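Local atomic coordinates of tyrosinase (Burkholderia thailandensis, PDB entry 5ZRD), a protein that hydroxylates monophenols to catechols at a pair of copper ions and, as in other tyrosinases, probably oxidises these on to quinones. Residues A200-P203 with K207-E210. Sequence-based numbering, arbitrary orientation.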
ATOM      1  N   ALA A 200     -37.403  17.923 -10.584  1.00 50.95           N
ATOM      2  CA  ALA A 200     -38.671  18.028 -11.331  1.00 53.44           C
ATOM      3  C   ALA A 200     -39.806  18.421 -10.369  1.00 50.22           C
ATOM      4  O   ALA A 200     -40.701  19.140 -10.771  1.00 46.89           O
ATOM      5  CB  ALA A 200     -38.983  16.729 -12.046  1.00 54.27           C
ATOM      6  N   LYS A 201     -39.732  18.016  -9.094  1.00 45.66           N
ATOM      7  CA  LYS A 201     -40.765  18.388  -8.119  1.00 46.82           C
ATOM      8  C   LYS A 201     -40.688  19.865  -7.708  1.00 43.93           C
ATOM      9  O   LYS A 201     -41.497  20.279  -6.898  1.00 43.81           O
ATOM     10  CB  LYS A 201     -40.653  17.550  -6.849  1.00 49.23           C
ATOM     11  CG  LYS A 201     -40.893  16.065  -7.058  1.00 56.54           C
ATOM     12  CD  LYS A 201     -40.691  15.211  -5.826  1.00 60.76           C
ATOM     13  CE  LYS A 201     -40.366  13.779  -6.204  1.00 64.89           C
ATOM     14  NZ  LYS A 201     -40.172  12.921  -5.014  1.00 69.04           N
ATOM     15  N   PHE A 202     -39.761  20.670  -8.233  1.00 46.03           N
ATOM     16  CA  PHE A 202     -39.555  22.015  -7.669  1.00 44.23           C
ATOM     17  C   PHE A 202     -39.187  23.008  -8.767  1.00 48.85           C
ATOM     18  O   PHE A 202     -38.158  23.688  -8.665  1.00 51.81           O
ATOM     19  CB  PHE A 202     -38.475  21.997  -6.585  1.00 39.52           C
ATOM     20  CG  PHE A 202     -38.878  21.250  -5.347  1.00 36.54           C
ATOM     21  CD1 PHE A 202     -39.744  21.827  -4.436  1.00 35.58           C
ATOM     22  CD2 PHE A 202     -38.422  19.969  -5.108  1.00 36.89           C
ATOM     23  CE1 PHE A 202     -40.130  21.145  -3.297  1.00 34.68           C
ATOM     24  CE2 PHE A 202     -38.812  19.283  -3.970  1.00 37.27           C
ATOM     25  CZ  PHE A 202     -39.671  19.871  -3.068  1.00 36.71           C
ATOM     26  N   PRO A 203     -40.067  23.143  -9.775  1.00 54.91           N
ATOM     27  CA  PRO A 203     -39.757  23.844 -11.035  1.00 50.86           C
ATOM     28  C   PRO A 203     -39.820  25.374 -10.999  1.00 50.49           C
ATOM     29  O   PRO A 203     -39.353  25.994 -11.920  1.00 50.83           O
ATOM     30  CB  PRO A 203     -40.849  23.403 -12.022  1.00 52.58           C
ATOM     31  CG  PRO A 203     -41.879  22.634 -11.191  1.00 52.04           C
ATOM     32  CD  PRO A 203     -41.498  22.817  -9.737  1.00 50.46           C
ATOM     33  N   LYS A 207     -41.293  30.074  -5.984  1.00 46.02           N
ATOM     34  CA  LYS A 207     -41.844  29.201  -4.963  1.00 43.95           C
ATOM     35  C   LYS A 207     -40.695  28.583  -4.138  1.00 41.86           C
ATOM     36  O   LYS A 207     -40.781  28.470  -2.895  1.00 38.80           O
ATOM     37  CB  LYS A 207     -42.720  28.163  -5.659  1.00 48.55           C
ATOM     38  CG  LYS A 207     -43.093  26.946  -4.828  1.00 55.71           C
ATOM     39  CD  LYS A 207     -43.959  27.251  -3.623  1.00 55.71           C
ATOM     40  CE  LYS A 207     -44.904  26.104  -3.334  1.00 62.42           C
ATOM     41  NZ  LYS A 207     -45.445  26.191  -1.962  1.00 65.70           N
ATOM     42  N   ASN A 208     -39.615  28.221  -4.843  1.00 37.97           N
ATOM     43  CA  ASN A 208     -38.410  27.657  -4.262  1.00 36.30           C
ATOM     44  C   ASN A 208     -37.850  28.622  -3.206  1.00 36.46           C
ATOM     45  O   ASN A 208     -37.637  28.210  -2.094  1.00 32.76           O
ATOM     46  CB  ASN A 208     -37.406  27.275  -5.361  1.00 36.82           C
ATOM     47  CG  ASN A 208     -37.865  26.068  -6.157  1.00 37.17           C
ATOM     48  OD1 ASN A 208     -38.802  25.373  -5.758  1.00 40.68           O
ATOM     49  ND2 ASN A 208     -37.210  25.793  -7.270  1.00 38.82           N
ATOM     50  N   THR A 209     -37.679  29.900  -3.552  1.00 37.99           N
ATOM     51  CA  THR A 209     -37.239  30.955  -2.618  1.00 40.93           C
ATOM     52  C   THR A 209     -38.189  31.095  -1.420  1.00 42.35           C
ATOM     53  O   THR A 209     -37.744  31.360  -0.288  1.00 42.77           O
ATOM     54  CB  THR A 209     -37.145  32.307  -3.336  1.00 41.27           C
ATOM     55  OG1 THR A 209     -36.136  32.185  -4.320  1.00 38.17           O
ATOM     56  CG2 THR A 209     -36.814  33.478  -2.438  1.00 39.69           C
ATOM     57  N   GLU A 210     -39.488  30.966  -1.655  1.00 42.50           N
ATOM     58  CA  GLU A 210     -40.456  30.990  -0.519  1.00 47.16           C
ATOM     59  C   GLU A 210     -40.204  29.790   0.400  1.00 41.60           C
ATOM     60  O   GLU A 210     -40.150  29.953   1.632  1.00 42.62           O
ATOM     61  CB  GLU A 210     -41.915  31.031  -1.003  1.00 47.37           C
ATOM     62  CG  GLU A 210     -42.285  32.370  -1.642  1.00 54.98           C
ATOM     63  CD  GLU A 210     -43.624  32.425  -2.366  1.00 61.54           C
ATOM     64  OE1 GLU A 210     -44.498  31.592  -2.073  1.00 57.00           O
ATOM     65  OE2 GLU A 210     -43.780  33.305  -3.235  1.00 67.87           O
TER
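Asn208 lays its carboxamide against the backbone and the root of the side chain of Phe202. ND2 of Asn208 donates a hydrogen bond to the main-chain O of Phe202, 2.7 Å away. The bond is short and nearly straight, with an N-H...O angle of 171°. The accepting oxygen lies almost in the plane of the amide, in keeping with the straight N-H...O. Seen from the other partner the fit is less regular. ND2 stands above the carbonyl plane of Phe202, 38° out of it, and does not follow a lone pair. The amide oxygen, OD1 of Asn208, turns to the side chain and sits 3.5 Å from CB of Phe202. OD1 of Asn208 also lies 3.9 Å from CD1 of Phe202, at an oblique approach to the ring. Ring and amide planes are clearly tilted to each other, so the two groups do not stack. OD1 of Asn208 is 3.4 Å from the O of Phe202, but both are acceptors and no bond joins them. One amide thus holds the backbone with its nitrogen and packs on carbon with its oxygen. In Asn208, CG is anti to the carbonyl carbon (chi1 -71°), and this sends the amide from the helix across to the loop. Asn208 is buried, and its N-H gives a partner to a carbonyl of the loop. Pro181 and Leu182, from a loop, touch the side chains of both residues. On the Phe202 ring, His198 of the preceding helix adds a ring contact at a shallow angle. The contact ties the first turn of helix 205-221 back to the short connection that follows helix 189-200. It lies between these two consecutive helices, in the central tyrosinase domain and away from the copper site.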